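Local coordinates for protein acetone carboxylase alpha subunit (Xanthobacter autotrophicus Py2, PDB 5M45) that forms the alpha subunit of a multi-subunit carboxylase, belongs to the hydantoinase B/oxoprolinase family and binds manganese and magnesium ions, at residues A[174-179]-A[228-233]; A[69-74]-A[242-247]. One frame throughout, in Å; residues are numbered along the deposited sequence.

Interaction 1: residues A[174-179]-A[228-233]; sequences THVIDT and RYWMLD. With MN (manganese (II) ion), chain M.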
ATOM      1  N   THR A 174      -9.899   9.273  13.690  1.00 10.91           N
ATOM      2  CA  THR A 174      -9.326  10.592  13.364  1.00 10.94           C
ATOM      3  C   THR A 174      -9.129  10.696  11.846  1.00 10.93           C
ATOM      4  O   THR A 174      -8.647   9.740  11.208  1.00 10.98           O
ATOM      5  CB  THR A 174      -7.929  10.836  13.974  1.00 11.04           C
ATOM      6  OG1 THR A 174      -7.050   9.773  13.590  1.00 10.95           O
ATOM      7  CG2 THR A 174      -7.963  10.913  15.485  1.00 11.13           C
ATOM      8  N   HIS A 175      -9.468  11.839  11.270  1.00 10.87           N
ATOM      9  CA  HIS A 175      -9.030  12.159   9.903  1.00 10.75           C
ATOM     10  C   HIS A 175      -7.541  12.529   9.920  1.00 10.72           C
ATOM     11  O   HIS A 175      -7.182  13.531  10.535  1.00 10.67           O
ATOM     12  CB  HIS A 175      -9.828  13.326   9.296  1.00 10.77           C
ATOM     13  CG  HIS A 175      -9.326  13.723   7.936  1.00 10.74           C
ATOM     14  ND1 HIS A 175      -9.942  13.346   6.766  1.00 10.68           N
ATOM     15  CD2 HIS A 175      -8.186  14.366   7.568  1.00 10.83           C
ATOM     16  CE1 HIS A 175      -9.222  13.762   5.733  1.00 10.82           C
ATOM     17  NE2 HIS A 175      -8.157  14.391   6.192  1.00 10.79           N
ATOM     18  N   VAL A 176      -6.694  11.722   9.265  1.00 10.70           N
ATOM     19  CA  VAL A 176      -5.219  11.999   9.187  1.00 10.86           C
ATOM     20  C   VAL A 176      -4.879  12.771   7.907  1.00 11.06           C
ATOM     21  O   VAL A 176      -5.645  12.738   6.914  1.00 11.02           O
ATOM     22  CB  VAL A 176      -4.355  10.725   9.297  1.00 10.87           C
ATOM     23  CG1 VAL A 176      -4.724   9.945  10.563  1.00 10.79           C
ATOM     24  CG2 VAL A 176      -4.490   9.811   8.050  1.00 10.87           C
ATOM     25  N   ILE A 177      -3.725  13.441   7.905  1.00 11.31           N
ATOM     26  CA  ILE A 177      -3.364  14.336   6.806  1.00 11.61           C
ATOM     27  C   ILE A 177      -3.179  13.570   5.479  1.00 11.81           C
ATOM     28  O   ILE A 177      -3.687  14.009   4.429  1.00 11.92           O
ATOM     29  CB  ILE A 177      -2.118  15.212   7.124  1.00 11.70           C
ATOM     30  CG1 ILE A 177      -2.382  16.079   8.357  1.00 11.81           C
ATOM     31  CG2 ILE A 177      -1.732  16.081   5.889  1.00 11.79           C
ATOM     32  CD1 ILE A 177      -1.132  16.750   8.921  1.00 12.04           C
ATOM     33  N   ASP A 178      -2.459  12.452   5.507  1.00 12.04           N
ATOM     34  CA  ASP A 178      -2.273  11.636   4.324  1.00 12.19           C
ATOM     35  C   ASP A 178      -2.025  10.174   4.662  1.00 12.29           C
ATOM     36  O   ASP A 178      -1.557   9.856   5.786  1.00 12.09           O
ATOM     37  CB  ASP A 178      -1.175  12.174   3.381  1.00 12.48           C
ATOM     38  CG  ASP A 178       0.247  11.684   3.736  1.00 12.66           C
ATOM     39  OD1 ASP A 178       0.855  12.185   4.714  1.00 12.84           O
ATOM     40  OD2 ASP A 178       0.796  10.811   3.017  1.00 12.95           O
ATOM     41  N   THR A 179      -2.322   9.300   3.670  1.00 12.36           N
ATOM     42  CA  THR A 179      -2.065   7.884   3.764  1.00 12.55           C
ATOM     43  C   THR A 179      -1.161   7.365   2.640  1.00 12.51           C
ATOM     44  O   THR A 179      -1.166   6.175   2.352  1.00 12.56           O
ATOM     45  CB  THR A 179      -3.378   7.045   3.848  1.00 12.71           C
ATOM     46  OG1 THR A 179      -4.322   7.469   2.869  1.00 13.12           O
ATOM     47  CG2 THR A 179      -4.013   7.212   5.225  1.00 12.90           C
ATOM     48  N   ARG A 228       5.085  12.050  11.716  1.00 14.25           N
ATOM     49  CA  ARG A 228       4.945  12.507  13.101  1.00 15.30           C
ATOM     50  C   ARG A 228       3.452  12.799  13.418  1.00 14.46           C
ATOM     51  O   ARG A 228       2.969  12.479  14.492  1.00 13.77           O
ATOM     52  CB  ARG A 228       5.823  13.760  13.392  1.00 17.42           C
ATOM     53  CG  ARG A 228       5.726  14.231  14.838  1.00 20.05           C
ATOM     54  CD  ARG A 228       6.493  15.575  15.183  1.00 22.51           C
ATOM     55  NE  ARG A 228       6.217  16.692  14.238  1.00 24.66           N
ATOM     56  CZ  ARG A 228       6.924  16.937  13.110  1.00 25.56           C
ATOM     57  NH1 ARG A 228       7.938  16.143  12.725  1.00 25.26           N
ATOM     58  NH2 ARG A 228       6.605  17.986  12.321  1.00 26.14           N
ATOM     59  N   TYR A 229       2.742  13.394  12.452  1.00 14.03           N
ATOM     60  CA  TYR A 229       1.320  13.739  12.608  1.00 13.70           C
ATOM     61  C   TYR A 229       0.476  12.473  12.710  1.00 13.27           C
ATOM     62  O   TYR A 229      -0.376  12.368  13.596  1.00 12.98           O
ATOM     63  CB  TYR A 229       0.846  14.646  11.449  1.00 14.05           C
ATOM     64  CG  TYR A 229       1.567  15.986  11.411  1.00 14.32           C
ATOM     65  CD1 TYR A 229       2.726  16.136  10.642  1.00 14.70           C
ATOM     66  CD2 TYR A 229       1.072  17.104  12.097  1.00 14.52           C
ATOM     67  CE1 TYR A 229       3.427  17.343  10.606  1.00 15.12           C
ATOM     68  CE2 TYR A 229       1.730  18.316  12.055  1.00 14.93           C
ATOM     69  CZ  TYR A 229       2.892  18.442  11.286  1.00 15.33           C
ATOM     70  OH  TYR A 229       3.565  19.641  11.252  1.00 16.47           O
ATOM     71  N   TRP A 230       0.770  11.503  11.836  1.00 12.91           N
ATOM     72  CA  TRP A 230       0.203  10.128  11.897  1.00 12.78           C
ATOM     73  C   TRP A 230       0.347   9.488  13.308  1.00 12.66           C
ATOM     74  O   TRP A 230      -0.609   8.940  13.853  1.00 12.28           O
ATOM     75  CB  TRP A 230       0.873   9.213  10.819  1.00 12.72           C
ATOM     76  CG  TRP A 230       0.600   7.767  10.991  1.00 12.70           C
ATOM     77  CD1 TRP A 230       1.269   6.903  11.812  1.00 12.87           C
ATOM     78  CD2 TRP A 230      -0.459   7.002  10.381  1.00 12.81           C
ATOM     79  NE1 TRP A 230       0.713   5.647  11.735  1.00 12.92           N
ATOM     80  CE2 TRP A 230      -0.358   5.685  10.876  1.00 12.82           C
ATOM     81  CE3 TRP A 230      -1.479   7.305   9.473  1.00 12.80           C
ATOM     82  CZ2 TRP A 230      -1.222   4.650  10.468  1.00 12.77           C
ATOM     83  CZ3 TRP A 230      -2.333   6.266   9.039  1.00 12.75           C
ATOM     84  CH2 TRP A 230      -2.194   4.950   9.571  1.00 12.78           C
ATOM     85  N   MET A 231       1.558   9.558  13.848  1.00 12.76           N
ATOM     86  CA  MET A 231       1.897   8.926  15.147  1.00 12.87           C
ATOM     87  C   MET A 231       1.052   9.512  16.301  1.00 12.73           C
ATOM     88  O   MET A 231       0.488   8.756  17.123  1.00 12.54           O
ATOM     89  CB  MET A 231       3.398   9.047  15.462  1.00 13.26           C
ATOM     90  CG  MET A 231       4.288   8.144  14.583  1.00 13.54           C
ATOM     91  SD  MET A 231       6.066   8.467  14.735  1.00 13.97           S
ATOM     92  CE  MET A 231       6.325   7.723  16.323  1.00 14.16           C
ATOM     93  N   LEU A 232       0.933  10.856  16.332  1.00 12.78           N
ATOM     94  CA  LEU A 232       0.170  11.488  17.392  1.00 12.93           C
ATOM     95  C   LEU A 232      -1.367  11.315  17.209  1.00 12.89           C
ATOM     96  O   LEU A 232      -2.110  11.280  18.208  1.00 12.78           O
ATOM     97  CB  LEU A 232       0.603  12.949  17.617  1.00 13.05           C
ATOM     98  CG  LEU A 232       2.007  13.072  18.247  1.00 13.34           C
ATOM     99  CD1 LEU A 232       2.613  14.453  18.073  1.00 13.48           C
ATOM    100  CD2 LEU A 232       1.997  12.691  19.718  1.00 13.38           C
ATOM    101  N   ASP A 233      -1.852  11.212  15.961  1.00 13.03           N
ATOM    102  CA  ASP A 233      -3.263  10.862  15.715  1.00 12.83           C
ATOM    103  C   ASP A 233      -3.590   9.446  16.242  1.00 12.63           C
ATOM    104  O   ASP A 233      -4.673   9.207  16.805  1.00 12.50           O
ATOM    105  CB  ASP A 233      -3.650  11.021  14.218  1.00 12.99           C
ATOM    106  CG  ASP A 233      -3.741  12.509  13.779  1.00 13.23           C
ATOM    107  OD1 ASP A 233      -3.823  13.431  14.645  1.00 13.47           O
ATOM    108  OD2 ASP A 233      -3.738  12.793  12.540  1.00 13.68           O
TER
HETATM  109 MN    MN M 801     -11.821  12.045   6.471  1.00 11.33          MN
HETATM  110  O   HOH W   1      -4.902  14.773  11.254  1.00  9.52           O
HETATM  111  O   HOH W   2      -1.959  12.959  10.300  1.00 11.85           O
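Thr174 meets Asp233 at the end of a strand, its OG1 lying 3.7 Å from Asp233 CB while the same hydroxyl is hydrogen-bonded to Arg237, one turn further along the helix. His175 turns the other way. With CG anti to the backbone N (chi1 176°), its ring reaches the manganese ion, which His175 ND1 binds at 2.3 Å; His150 and Asp153 are further protein ligands, and Ser186 OG is hydrogen-bonded to His175 NE2. The backbone of this ligand faces the helix through water: one molecule donates both to His175 O and to Asp233 OD2. Val176 sets CG1 3.6 Å from Asp233 OD2 and CG2 at the edge of the Trp230 indole, 4.2 Å from CE3. At Ile177 a second water accepts from the backbone N and donates to Asp233 OD2, so that this buried carboxylate oxygen accepts from two waters. Ile177 CD1 makes an off-centre CH-pi contact with Tyr229, 4.2 Å from the ring centroid. Thr179 CG2 approaches Trp230 CZ3. Helix 227-255 packs against the end of strand 165-175 and the loop that follows it, with helix 82-85 touching both segments and strand 153-162 meeting Val176 and Trp230.

Interaction 2: residues A[69-74]-A[242-247]; sequences VDARET and HMIRKL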
ATOM      1  N   VAL A  69     -18.361  12.156  25.237  1.00 14.88           N
ATOM      2  CA  VAL A  69     -18.117  13.595  24.943  1.00 14.69           C
ATOM      3  C   VAL A  69     -16.748  14.018  25.511  1.00 15.02           C
ATOM      4  O   VAL A  69     -15.959  14.686  24.828  1.00 14.56           O
ATOM      5  CB  VAL A  69     -19.261  14.478  25.494  1.00 14.53           C
ATOM      6  CG1 VAL A  69     -18.884  15.961  25.474  1.00 14.64           C
ATOM      7  CG2 VAL A  69     -20.515  14.252  24.644  1.00 14.50           C
ATOM      8  N   ASP A  70     -16.470  13.600  26.755  1.00 15.56           N
ATOM      9  CA  ASP A  70     -15.230  13.923  27.426  1.00 16.17           C
ATOM     10  C   ASP A  70     -14.000  13.278  26.749  1.00 16.06           C
ATOM     11  O   ASP A  70     -12.930  13.906  26.696  1.00 16.08           O
ATOM     12  CB  ASP A  70     -15.267  13.527  28.901  1.00 17.12           C
ATOM     13  CG  ASP A  70     -13.942  13.874  29.640  1.00 18.17           C
ATOM     14  OD1 ASP A  70     -13.587  15.060  29.727  1.00 19.09           O
ATOM     15  OD2 ASP A  70     -13.249  12.930  30.087  1.00 19.55           O
ATOM     16  N   ALA A  71     -14.151  12.063  26.242  1.00 15.31           N
ATOM     17  CA  ALA A  71     -13.054  11.426  25.505  1.00 15.23           C
ATOM     18  C   ALA A  71     -12.621  12.261  24.274  1.00 14.89           C
ATOM     19  O   ALA A  71     -11.409  12.501  24.073  1.00 14.74           O
ATOM     20  CB  ALA A  71     -13.451  10.026  25.082  1.00 15.15           C
ATOM     21  N   ARG A  72     -13.591  12.730  23.489  1.00 14.28           N
ATOM     22  CA  ARG A  72     -13.273  13.575  22.347  1.00 14.31           C
ATOM     23  C   ARG A  72     -12.611  14.912  22.765  1.00 14.83           C
ATOM     24  O   ARG A  72     -11.576  15.317  22.212  1.00 14.51           O
ATOM     25  CB  ARG A  72     -14.529  13.835  21.505  1.00 14.16           C
ATOM     26  CG  ARG A  72     -14.333  14.856  20.384  1.00 13.94           C
ATOM     27  CD  ARG A  72     -15.435  14.719  19.356  1.00 13.84           C
ATOM     28  NE  ARG A  72     -15.386  15.741  18.314  1.00 13.79           N
ATOM     29  CZ  ARG A  72     -15.889  16.972  18.416  1.00 14.25           C
ATOM     30  NH1 ARG A  72     -16.514  17.373  19.536  1.00 14.39           N
ATOM     31  NH2 ARG A  72     -15.797  17.802  17.394  1.00 14.32           N
ATOM     32  N   GLU A  73     -13.220  15.597  23.732  1.00 15.26           N
ATOM     33  CA  GLU A  73     -12.735  16.903  24.186  1.00 16.06           C
ATOM     34  C   GLU A  73     -11.308  16.831  24.763  1.00 15.80           C
ATOM     35  O   GLU A  73     -10.489  17.729  24.531  1.00 15.78           O
ATOM     36  CB  GLU A  73     -13.744  17.493  25.216  1.00 17.13           C
ATOM     37  CG  GLU A  73     -13.318  18.774  25.954  1.00 18.23           C
ATOM     38  CD  GLU A  73     -13.279  20.020  25.079  1.00 19.43           C
ATOM     39  OE1 GLU A  73     -13.855  20.011  23.973  1.00 19.65           O
ATOM     40  OE2 GLU A  73     -12.707  21.058  25.565  1.00 20.56           O
ATOM     41  N   THR A  74     -11.010  15.760  25.500  1.00 15.66           N
ATOM     42  CA  THR A  74      -9.704  15.573  26.156  1.00 15.69           C
ATOM     43  C   THR A  74      -8.632  14.993  25.231  1.00 15.28           C
ATOM     44  O   THR A  74      -7.520  15.539  25.140  1.00 15.13           O
ATOM     45  CB  THR A  74      -9.892  14.653  27.391  1.00 16.23           C
ATOM     46  OG1 THR A  74     -10.791  15.306  28.281  1.00 16.93           O
ATOM     47  CG2 THR A  74      -8.590  14.375  28.137  1.00 16.48           C
ATOM     48  N   HIS A 242      -9.354   3.888  25.494  1.00 13.51           N
ATOM     49  CA  HIS A 242      -9.047   3.389  26.849  1.00 13.97           C
ATOM     50  C   HIS A 242      -9.731   4.180  27.969  1.00 14.43           C
ATOM     51  O   HIS A 242     -10.124   3.577  28.970  1.00 14.26           O
ATOM     52  CB  HIS A 242      -7.517   3.234  27.072  1.00 14.11           C
ATOM     53  CG  HIS A 242      -6.937   2.048  26.358  1.00 14.11           C
ATOM     54  ND1 HIS A 242      -5.583   1.775  26.337  1.00 14.29           N
ATOM     55  CD2 HIS A 242      -7.530   1.073  25.631  1.00 13.95           C
ATOM     56  CE1 HIS A 242      -5.373   0.659  25.657  1.00 14.26           C
ATOM     57  NE2 HIS A 242      -6.542   0.221  25.212  1.00 14.01           N
ATOM     58  N   MET A 243      -9.916   5.491  27.778  1.00 15.29           N
ATOM     59  CA  MET A 243     -10.730   6.319  28.703  1.00 16.14           C
ATOM     60  C   MET A 243     -12.169   5.781  28.789  1.00 15.58           C
ATOM     61  O   MET A 243     -12.724   5.636  29.886  1.00 15.81           O
ATOM     62  CB  MET A 243     -10.748   7.810  28.272  1.00 17.16           C
ATOM     63  CG  MET A 243      -9.415   8.534  28.452  1.00 18.27           C
ATOM     64  SD  MET A 243      -9.374  10.147  27.662  1.00 20.07           S
ATOM     65  CE  MET A 243     -10.486  11.025  28.742  1.00 20.63           C
ATOM     66  N   ILE A 244     -12.752   5.455  27.641  1.00 15.05           N
ATOM     67  CA  ILE A 244     -14.140   4.944  27.601  1.00 15.15           C
ATOM     68  C   ILE A 244     -14.228   3.527  28.184  1.00 15.38           C
ATOM     69  O   ILE A 244     -15.152   3.245  28.947  1.00 15.39           O
ATOM     70  CB  ILE A 244     -14.743   5.060  26.181  1.00 14.76           C
ATOM     71  CG1 ILE A 244     -14.982   6.541  25.820  1.00 14.61           C
ATOM     72  CG2 ILE A 244     -16.056   4.276  26.056  1.00 14.74           C
ATOM     73  CD1 ILE A 244     -14.965   6.790  24.309  1.00 14.51           C
ATOM     74  N   ARG A 245     -13.294   2.638  27.822  1.00 15.63           N
ATOM     75  CA  ARG A 245     -13.247   1.276  28.419  1.00 15.97           C
ATOM     76  C   ARG A 245     -13.229   1.340  29.957  1.00 16.49           C
ATOM     77  O   ARG A 245     -13.980   0.640  30.636  1.00 15.93           O
ATOM     78  CB  ARG A 245     -12.054   0.467  27.909  1.00 15.62           C
ATOM     79  CG  ARG A 245     -12.029  -0.997  28.411  1.00 15.62           C
ATOM     80  CD  ARG A 245     -10.775  -1.749  27.955  1.00 15.47           C
ATOM     81  NE  ARG A 245      -9.573  -1.117  28.493  1.00 15.42           N
ATOM     82  CZ  ARG A 245      -8.324  -1.407  28.131  1.00 15.33           C
ATOM     83  NH1 ARG A 245      -8.051  -2.338  27.217  1.00 15.20           N
ATOM     84  NH2 ARG A 245      -7.316  -0.758  28.709  1.00 15.52           N
ATOM     85  N   LYS A 246     -12.385   2.199  30.490  1.00 17.40           N
ATOM     86  CA  LYS A 246     -12.286   2.361  31.941  1.00 19.00           C
ATOM     87  C   LYS A 246     -13.597   2.853  32.556  1.00 18.69           C
ATOM     88  O   LYS A 246     -14.044   2.349  33.590  1.00 18.14           O
ATOM     89  CB  LYS A 246     -11.158   3.305  32.264  1.00 20.90           C
ATOM     90  CG  LYS A 246     -10.861   3.453  33.748  1.00 23.19           C
ATOM     91  CD  LYS A 246      -9.638   4.355  33.874  1.00 25.36           C
ATOM     92  CE  LYS A 246      -9.711   5.317  35.053  1.00 27.74           C
ATOM     93  NZ  LYS A 246      -8.704   4.926  36.078  1.00 29.70           N
ATOM     94  N   LEU A 247     -14.213   3.846  31.924  1.00 18.01           N
ATOM     95  CA  LEU A 247     -15.512   4.352  32.401  1.00 17.99           C
ATOM     96  C   LEU A 247     -16.615   3.257  32.383  1.00 17.61           C
ATOM     97  O   LEU A 247     -17.380   3.122  33.361  1.00 17.51           O
ATOM     98  CB  LEU A 247     -15.942   5.584  31.616  1.00 18.03           C
ATOM     99  CG  LEU A 247     -17.375   6.031  31.960  1.00 18.34           C
ATOM    100  CD1 LEU A 247     -17.395   6.686  33.329  1.00 18.90           C
ATOM    101  CD2 LEU A 247     -17.952   6.928  30.929  1.00 18.32           C
TER
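An antiparallel helix pair brings Ala71 and Thr74 of helix 54-75 against Met243 and Ile244 of helix 227-255, in a protein of the hydantoinase B/oxoprolinase family. The short segments run at 152° to each other, and their axes approach to 9.7 Å. Ala71 and Met243 have the nearest CA atoms, 6.5 Å apart. Here the small residue lies opposite longer side chains that bridge the interval between the backbones. Ile244 does so with its CG1 branch: CG1 is anti to the carbonyl carbon (chi1 -69°), and the branch ends with CD1 3.7 Å from Ala71 CB. Phe92 of strand 90-95 touches both Ala71 and Ile244, so the sheet closes one side of this apolar meeting.

Met243 spans the interface differently. Its chain is extended through chi2 and then bends at chi3 (70°), which carries the terminal methyl among three residues of the facing helix. Met243 CE lies 4.2 Å from Ala71 CA and 3.9 Å from Thr74 CG2, and it also reaches the carboxylate of Asp70, 3.6 Å from OD2, where the two side chains cross at about a right angle. The chain of another protein in the assembly packs on Met243 and Thr74 as well, placing this part of the helix pair at a subunit boundary.

Within helix 54-75, Thr74 directs its methyl to Met243 and its hydroxyl back to its own backbone. Thr74 OG1 donates to Asp70 O at 3.0 Å, and since Thr74 N donates to that oxygen too, one carbonyl is gripped from opposite faces of its plane.

Helix 227-255 is the element common to both contacts, and the pair illustrates how one long helix can serve two different partners. Near its start, interaction 1 uses it against a strand end and the loop after it; further along, interaction 2 uses it against a second helix, mainly through apolar groups, with the Asp70 carboxylate beside the Met243 methyl. Neither contact has a direct hydrogen bond across it; interaction 1 is bridged by two waters. The centres lie 20 Å apart and the nearest atoms about 9 Å, so the two do not touch. Interaction 1 contains a manganese ligand, whereas interaction 2 has no metal ligand among its residues; its Asp70 side chain is about 10 Å from a bound magnesium ion.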